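Local coordinates for long form salivary protein D7L1 (Aedes aegypti, PDB 3DXL), which binds and sequesters host biogenic amines and leukotrienes in separate pockets, modulating blood feeding by the female mosquito, at residues A[160-165]-A[170-175]; A[176-181]-A[259-264]; A[192-197]-A[242-247]. One frame throughout, in Å; residues are numbered along the deposited sequence. Where two conformers were deposited one is given.

Contact 1: A[160-165]-A[170-175]; sequences KYYPAG and QQLCQI
Y162 meets L172, I175 and Q171 where the helix 153-161 gives way to a loop, in the C-terminal half of a two-pocket member of the PBP/GOBP (odorant-binding protein) family, the half that binds biogenic amines. Y162 is the first residue to leave helical backbone angles, and its side chain reaches across to the short helix 172-175, one aromatic residue joining two elements close together in the chain.

The tight part is apolar. I175 approaches from the opposite direction and sets its CD1 methyl over one face of the phenol ring in a CH-pi contact, 3.7 Å from the ring centroid and 23° off the normal. The methyl is displaced toward the hydroxyl end, so that I175 CD1 comes within 3.4 Å of Y162 CZ. At the other end of the ring, L172 CD2 lies 4.0 Å from Y162 CB and reaches the ring obliquely, near CG and CD2. The ring also meets H189 edge-to-face, and L172 lies close to E158; both H189 and E158 bind noradrenaline. The packing therefore forms part of the surroundings of the amine pocket.

The looser part is polar and hydrated. Q171 is partly exposed. Its CG is anti to the carbonyl carbon (chi1 -65°) and the chain beyond is extended, which carries the amide past the ring; the two side chains cross at about a right angle, the amide and ring planes 76° apart. Q171 OE1 stands 3.7 Å from Y162 CE1, an oblique touch without a direct polar bond. A water at the ring edge, in the ring plane, links the two polar ends: it lies 2.7 Å from Y162 OH and 2.8 Å from Q171 OE1.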
# COMPACT_ATOMS: atom_id res chain seq x y z
N LYS A 160 4.81 -15.78 -8.35
CA LYS A 160 4.40 -15.45 -9.69
C LYS A 160 5.53 -15.65 -10.70
O LYS A 160 5.33 -16.20 -11.78
CB LYS A 160 3.92 -14.00 -9.71
CG LYS A 160 3.39 -13.47 -11.00
CD LYS A 160 2.75 -12.11 -10.79
CE LYS A 160 2.33 -11.49 -12.10
NZ LYS A 160 1.86 -10.10 -11.88
N TYR A 161 6.74 -15.22 -10.34
CA TYR A 161 7.84 -15.19 -11.30
C TYR A 161 8.80 -16.37 -11.20
O TYR A 161 9.45 -16.71 -12.19
CB TYR A 161 8.58 -13.85 -11.24
CG TYR A 161 7.66 -12.72 -11.63
CD1 TYR A 161 7.31 -12.51 -12.97
CD2 TYR A 161 7.11 -11.87 -10.67
CE1 TYR A 161 6.45 -11.49 -13.33
CE2 TYR A 161 6.24 -10.85 -11.03
CZ TYR A 161 5.92 -10.66 -12.36
OH TYR A 161 5.06 -9.64 -12.72
N TYR A 162 8.88 -16.98 -10.02
CA TYR A 162 9.77 -18.12 -9.75
C TYR A 162 8.94 -19.22 -9.07
O TYR A 162 9.17 -19.53 -7.90
CB TYR A 162 10.97 -17.68 -8.88
CG TYR A 162 11.74 -16.56 -9.52
CD1 TYR A 162 12.78 -16.83 -10.41
CD2 TYR A 162 11.40 -15.22 -9.27
CE1 TYR A 162 13.47 -15.80 -11.03
CE2 TYR A 162 12.07 -14.19 -9.88
CZ TYR A 162 13.11 -14.48 -10.76
OH TYR A 162 13.77 -13.45 -11.36
N PRO A 163 7.97 -19.80 -9.79
CA PRO A 163 6.99 -20.65 -9.12
C PRO A 163 7.57 -21.93 -8.49
O PRO A 163 8.48 -22.55 -9.05
CB PRO A 163 6.00 -21.02 -10.25
CG PRO A 163 6.28 -20.08 -11.35
CD PRO A 163 7.71 -19.69 -11.24
N ALA A 164 7.03 -22.30 -7.34
CA ALA A 164 7.31 -23.58 -6.72
C ALA A 164 7.08 -24.70 -7.72
O ALA A 164 6.13 -24.66 -8.51
CB ALA A 164 6.44 -23.78 -5.49
N GLY A 165 7.96 -25.70 -7.68
CA GLY A 165 7.87 -26.86 -8.57
C GLY A 165 8.45 -26.64 -9.96
O GLY A 165 8.52 -27.58 -10.75
N GLN A 170 14.83 -22.29 -7.91
CA GLN A 170 16.19 -22.29 -7.36
C GLN A 170 16.84 -20.90 -7.34
O GLN A 170 17.70 -20.64 -6.52
CB GLN A 170 17.08 -23.28 -8.13
CG GLN A 170 17.26 -22.94 -9.62
CD GLN A 170 18.02 -24.01 -10.39
OE1 GLN A 170 19.09 -24.45 -9.98
NE2 GLN A 170 17.46 -24.43 -11.52
N GLN A 171 16.40 -20.02 -8.24
CA GLN A 171 16.97 -18.67 -8.29
C GLN A 171 16.69 -17.86 -7.04
O GLN A 171 17.39 -16.89 -6.76
CB GLN A 171 16.49 -17.93 -9.53
CG GLN A 171 16.98 -18.54 -10.84
CD GLN A 171 16.63 -17.67 -12.03
OE1 GLN A 171 16.93 -16.48 -12.06
NE2 GLN A 171 15.98 -18.27 -13.01
N LEU A 172 15.68 -18.25 -6.27
CA LEU A 172 15.35 -17.52 -5.05
C LEU A 172 16.50 -17.55 -4.05
O LEU A 172 16.63 -16.64 -3.24
CB LEU A 172 14.06 -18.04 -4.42
CG LEU A 172 12.79 -17.76 -5.22
CD1 LEU A 172 11.59 -18.26 -4.43
CD2 LEU A 172 12.63 -16.27 -5.55
N CYS A 173 17.34 -18.59 -4.10
CA CYS A 173 18.52 -18.67 -3.24
C CYS A 173 19.39 -17.42 -3.38
O CYS A 173 19.83 -16.86 -2.38
CB CYS A 173 19.34 -19.92 -3.56
SG CYS A 173 18.52 -21.44 -3.07
N GLN A 174 19.62 -17.00 -4.62
CA GLN A 174 20.44 -15.83 -4.90
C GLN A 174 19.64 -14.54 -4.70
O GLN A 174 20.16 -13.56 -4.16
CB GLN A 174 21.01 -15.91 -6.32
CG GLN A 174 22.01 -17.05 -6.55
CD GLN A 174 21.34 -18.38 -6.88
OE1 GLN A 174 20.49 -18.45 -7.78
NE2 GLN A 174 21.72 -19.43 -6.16
N ILE A 175 18.38 -14.54 -5.15
CA ILE A 175 17.55 -13.36 -5.08
C ILE A 175 17.37 -12.88 -3.64
O ILE A 175 17.49 -11.69 -3.34
CB ILE A 175 16.20 -13.61 -5.80
CG1 ILE A 175 16.43 -13.65 -7.31
CG2 ILE A 175 15.17 -12.53 -5.45
CD1 ILE A 175 15.29 -14.25 -8.11
O HOH W 1 15.56 -14.32 -13.15

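Contact 2: A[176-181]-A[259-264]; sequences RQYTVL and DFKEAF
Y178 and K261 carry most of this contact, with F264 adding a smaller share. The two longer side chains slide past each other in opposite directions: the aliphatic part of K261 lies along one face of the Y178 ring, and K261 CG sits almost exactly above its centre, 3.6 Å from the centroid and 4° off the normal. With K261 CG anti to the carbonyl carbon and the rest of the chain extended (chi2 171°), CB lies near the hydroxyl end of the ring while CE ends up 3.8 Å from Y178 CB. The ammonium thus passes beyond the ring to the backbone, where a water accepts from K261 NZ at 2.9 Å and donates to Y178 O.

Y178 owes its position to a Schellman motif. It is the C-prime residue, with positive phi (67°), that ends the helix 172-175, and from this turn its ring is sent toward the helix 257-271. There Y178 OH lies at the edge of the F264 ring, in its plane, 3.5 Å from F264 CD2. The polar partner of this hydroxyl is D265, one residue beyond F264 on the same helix, which binds noradrenaline, as does R176, two residues before Y178. F260 completes the group from an oblique position, its CE2 4.2 Å from Y178 CE1, while its CZ rests over a face of the F264 ring.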
# COMPACT_ATOMS: atom_id res chain seq x y z
N ARG A 176 17.13 -13.83 -2.73
CA ARG A 176 16.88 -13.49 -1.33
C ARG A 176 18.14 -13.04 -0.61
O ARG A 176 18.07 -12.47 0.47
CB ARG A 176 16.25 -14.67 -0.59
CG ARG A 176 14.83 -14.97 -1.01
CD ARG A 176 14.24 -16.00 -0.09
NE ARG A 176 12.85 -16.31 -0.43
CZ ARG A 176 12.09 -17.17 0.24
NH1 ARG A 176 12.57 -17.81 1.30
NH2 ARG A 176 10.84 -17.39 -0.15
N GLN A 177 19.30 -13.30 -1.23
CA GLN A 177 20.58 -12.83 -0.71
C GLN A 177 21.05 -11.54 -1.40
O GLN A 177 22.23 -11.18 -1.35
CB GLN A 177 21.64 -13.93 -0.80
CG GLN A 177 21.33 -15.15 0.05
CD GLN A 177 22.40 -16.22 -0.05
OE1 GLN A 177 23.45 -16.13 0.59
NE2 GLN A 177 22.14 -17.23 -0.85
N TYR A 178 20.10 -10.84 -2.02
CA TYR A 178 20.36 -9.52 -2.63
C TYR A 178 21.29 -9.55 -3.84
O TYR A 178 21.91 -8.55 -4.16
CB TYR A 178 20.83 -8.49 -1.58
CG TYR A 178 19.72 -8.08 -0.63
CD1 TYR A 178 18.78 -7.11 -1.00
CD2 TYR A 178 19.61 -8.66 0.63
CE1 TYR A 178 17.75 -6.74 -0.15
CE2 TYR A 178 18.58 -8.29 1.50
CZ TYR A 178 17.66 -7.32 1.11
OH TYR A 178 16.63 -6.92 1.94
N THR A 179 21.37 -10.68 -4.52
CA THR A 179 22.02 -10.72 -5.82
C THR A 179 21.12 -10.03 -6.84
O THR A 179 19.93 -10.36 -6.97
CB THR A 179 22.33 -12.16 -6.25
OG1 THR A 179 23.37 -12.66 -5.40
CG2 THR A 179 22.81 -12.23 -7.69
N VAL A 180 21.67 -9.06 -7.55
CA VAL A 180 20.94 -8.32 -8.56
C VAL A 180 21.11 -8.98 -9.92
O VAL A 180 22.14 -8.81 -10.58
CB VAL A 180 21.39 -6.85 -8.62
CG1 VAL A 180 20.57 -6.09 -9.67
CG2 VAL A 180 21.26 -6.16 -7.25
N LEU A 181 20.12 -9.76 -10.33
CA LEU A 181 20.11 -10.38 -11.65
C LEU A 181 19.82 -9.36 -12.74
O LEU A 181 19.31 -8.26 -12.46
CB LEU A 181 19.13 -11.56 -11.68
CG LEU A 181 19.34 -12.64 -10.61
CD1 LEU A 181 18.24 -13.68 -10.68
CD2 LEU A 181 20.71 -13.33 -10.77
N ASP A 259 21.98 -0.45 5.48
CA ASP A 259 20.75 0.12 6.01
C ASP A 259 19.56 -0.21 5.12
O ASP A 259 18.48 -0.51 5.63
CB ASP A 259 20.88 1.63 6.17
CG ASP A 259 21.80 2.02 7.30
OD1 ASP A 259 22.24 1.13 8.06
OD2 ASP A 259 22.05 3.23 7.45
N PHE A 260 19.75 -0.16 3.80
CA PHE A 260 18.69 -0.54 2.87
C PHE A 260 18.23 -1.98 3.07
O PHE A 260 17.03 -2.25 3.15
CB PHE A 260 19.08 -0.32 1.40
CG PHE A 260 18.10 -0.92 0.44
CD1 PHE A 260 16.88 -0.29 0.20
CD2 PHE A 260 18.37 -2.12 -0.19
CE1 PHE A 260 15.95 -0.86 -0.66
CE2 PHE A 260 17.45 -2.69 -1.05
CZ PHE A 260 16.24 -2.06 -1.29
N LYS A 261 19.17 -2.91 3.12
CA LYS A 261 18.82 -4.32 3.31
C LYS A 261 18.07 -4.51 4.63
O LYS A 261 17.09 -5.24 4.68
CB LYS A 261 20.06 -5.21 3.24
CG LYS A 261 20.69 -5.23 1.85
CD LYS A 261 22.03 -5.95 1.86
CE LYS A 261 22.66 -5.92 0.48
NZ LYS A 261 23.96 -6.66 0.45
N GLU A 262 18.51 -3.83 5.68
CA GLU A 262 17.83 -3.90 6.96
C GLU A 262 16.39 -3.37 6.88
O GLU A 262 15.45 -4.01 7.36
CB GLU A 262 18.64 -3.17 8.04
CG GLU A 262 18.10 -3.42 9.42
CD GLU A 262 18.95 -2.88 10.55
OE1 GLU A 262 20.09 -2.39 10.32
OE2 GLU A 262 18.47 -2.96 11.69
N ALA A 263 16.23 -2.22 6.24
CA ALA A 263 14.92 -1.60 6.08
C ALA A 263 13.99 -2.47 5.22
O ALA A 263 12.80 -2.64 5.53
CB ALA A 263 15.07 -0.23 5.47
N PHE A 264 14.54 -3.00 4.14
CA PHE A 264 13.79 -3.80 3.16
C PHE A 264 13.38 -5.13 3.79
O PHE A 264 12.25 -5.58 3.61
CB PHE A 264 14.71 -4.04 1.95
CG PHE A 264 14.02 -4.24 0.62
CD1 PHE A 264 13.23 -3.24 0.06
CD2 PHE A 264 14.26 -5.39 -0.13
CE1 PHE A 264 12.68 -3.41 -1.20
CE2 PHE A 264 13.70 -5.56 -1.40
CZ PHE A 264 12.90 -4.55 -1.92
O HOH W 2 24.18 -7.73 -2.27

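Contact 3: A[192-197]-A[242-247]; sequences CVMKGI and EKSWHY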
# COMPACT_ATOMS: atom_id res chain seq x y z
N CYS A 192 7.34 -5.86 -9.55
CA CYS A 192 6.26 -6.37 -8.69
C CYS A 192 6.52 -6.02 -7.22
O CYS A 192 5.62 -5.51 -6.53
CB CYS A 192 6.12 -7.89 -8.87
SG CYS A 192 4.86 -8.73 -7.85
N VAL A 193 7.74 -6.25 -6.75
CA VAL A 193 8.06 -6.01 -5.34
C VAL A 193 8.09 -4.52 -5.02
O VAL A 193 7.47 -4.08 -4.05
CB VAL A 193 9.40 -6.68 -4.95
CG1 VAL A 193 9.77 -6.31 -3.53
CG2 VAL A 193 9.31 -8.19 -5.10
N MET A 194 8.81 -3.74 -5.82
CA MET A 194 8.97 -2.31 -5.57
C MET A 194 7.64 -1.55 -5.63
O MET A 194 7.42 -0.61 -4.86
CB MET A 194 9.98 -1.69 -6.54
CG MET A 194 11.39 -2.23 -6.39
SD MET A 194 12.29 -1.61 -4.95
CE MET A 194 12.81 0.02 -5.52
N LYS A 195 6.75 -1.96 -6.53
CA LYS A 195 5.42 -1.36 -6.57
C LYS A 195 4.57 -1.86 -5.41
O LYS A 195 3.78 -1.10 -4.84
CB LYS A 195 4.75 -1.61 -7.92
CG LYS A 195 5.35 -0.74 -9.00
CD LYS A 195 4.76 -1.03 -10.36
CE LYS A 195 5.29 -0.07 -11.39
NZ LYS A 195 5.12 -0.60 -12.76
N GLY A 196 4.74 -3.12 -5.03
CA GLY A 196 3.96 -3.70 -3.94
C GLY A 196 4.24 -3.10 -2.58
O GLY A 196 3.38 -3.10 -1.71
N ILE A 197 5.46 -2.60 -2.39
CA ILE A 197 5.79 -1.89 -1.16
C ILE A 197 5.83 -0.38 -1.36
O ILE A 197 6.25 0.36 -0.48
CB ILE A 197 7.09 -2.39 -0.52
CG1 ILE A 197 8.29 -2.13 -1.48
CG2 ILE A 197 6.89 -3.84 -0.10
CD1 ILE A 197 9.65 -2.48 -0.93
N GLU A 242 11.91 -0.47 -16.49
CA GLU A 242 13.17 -0.79 -15.84
C GLU A 242 13.46 0.07 -14.62
O GLU A 242 14.48 -0.13 -13.95
CB GLU A 242 14.31 -0.67 -16.83
CG GLU A 242 14.32 -1.80 -17.85
CD GLU A 242 15.58 -1.83 -18.67
OE1 GLU A 242 16.18 -0.75 -18.92
OE2 GLU A 242 15.98 -2.94 -19.09
N LYS A 243 12.56 1.00 -14.32
CA LYS A 243 12.81 1.94 -13.24
C LYS A 243 12.86 1.28 -11.87
O LYS A 243 13.76 1.58 -11.08
CB LYS A 243 11.85 3.14 -13.31
CG LYS A 243 12.14 4.05 -14.51
CD LYS A 243 11.07 5.10 -14.73
CE LYS A 243 11.28 6.29 -13.83
NZ LYS A 243 10.13 7.23 -13.89
N SER A 244 11.92 0.36 -11.58
CA SER A 244 11.94 -0.38 -10.31
C SER A 244 13.27 -1.09 -10.10
O SER A 244 13.92 -0.95 -9.06
CB SER A 244 10.81 -1.41 -10.24
OG SER A 244 9.55 -0.78 -10.06
N TRP A 245 13.68 -1.85 -11.11
CA TRP A 245 14.93 -2.59 -11.05
C TRP A 245 16.13 -1.64 -10.90
O TRP A 245 17.04 -1.90 -10.11
CB TRP A 245 15.06 -3.45 -12.30
CG TRP A 245 16.38 -4.18 -12.42
CD1 TRP A 245 16.71 -5.37 -11.84
CD2 TRP A 245 17.53 -3.76 -13.17
NE1 TRP A 245 18.00 -5.72 -12.19
CE2 TRP A 245 18.53 -4.74 -12.99
CE3 TRP A 245 17.81 -2.64 -13.97
CZ2 TRP A 245 19.79 -4.66 -13.60
CZ3 TRP A 245 19.07 -2.55 -14.56
CH2 TRP A 245 20.04 -3.56 -14.38
N HIS A 246 16.12 -0.54 -11.64
CA HIS A 246 17.18 0.45 -11.52
C HIS A 246 17.38 0.92 -10.09
O HIS A 246 18.51 0.97 -9.59
CB HIS A 246 16.91 1.66 -12.42
CG HIS A 246 17.83 2.81 -12.16
ND1 HIS A 246 19.13 2.84 -12.63
CD2 HIS A 246 17.65 3.96 -11.48
CE1 HIS A 246 19.70 3.98 -12.26
NE2 HIS A 246 18.82 4.67 -11.55
N TYR A 247 16.29 1.30 -9.42
CA TYR A 247 16.42 1.81 -8.07
C TYR A 247 16.82 0.72 -7.08
O TYR A 247 17.63 0.97 -6.18
CB TYR A 247 15.14 2.54 -7.64
CG TYR A 247 15.06 3.93 -8.22
CD1 TYR A 247 15.86 4.95 -7.73
CD2 TYR A 247 14.21 4.21 -9.29
CE1 TYR A 247 15.81 6.22 -8.27
CE2 TYR A 247 14.15 5.49 -9.83
CZ TYR A 247 14.95 6.48 -9.32
OH TYR A 247 14.90 7.75 -9.84
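This is a buried helix-to-helix contact within the C-terminal half of the protein, where the helices 184-196 and 243-253 cross nearly at right angles: over the short segments the axes make 86° and approach to 9.2 Å. At the crossing M194 and S244 face each other, their CA atoms 5.9 Å apart. The small serine lets the methionine lie against it, M194 CB being 3.7 Å from S244 OG and 3.8 Å from S244 CB.

M194 is bent at both chi2 (-75°) and chi3 (-79°), and the fold in its chain carries the terminal methyl along the partner helix. M194 CE comes within 3.8 Å of S244 O and 4.0 Å of Y247 CB, one turn on. In this all-helical PBP/GOBP fold, disulfides tie the helices together as well, and C192, at the head of the same segment, is bonded to C157. The Y247 ring itself leads away from M194, toward the helix 223-234, with its hydroxyl bonded to E236. S244 OG is satisfied by D191, whose other carboxylate oxygen makes a salt bridge with K195 NZ, which is also hydrogen-bonded to N204; K195 CG passes 4.3 Å from S244 OG.

In the fold
All three contacts lie in the amine-binding half, on the same side of the chain's centre. Contact 3 is buried and lies nearest that centre; contact 1 is also largely buried but farther out, and contact 2 is only partly buried. Their chemistry does not simply follow burial: contacts 1 and 2 each place an aliphatic group over a tyrosine face and add a bridging water, whereas contact 3 is methionine packing on a serine and a tyrosine CB, with no ring face used. Contacts 1 and 2 share the end of helix 172-175, where T179 N lies 3.1 Å from Q174 O. Contact 3 is nested inside the loop closed by contact 2, and F264 meets V193 and I197 between them.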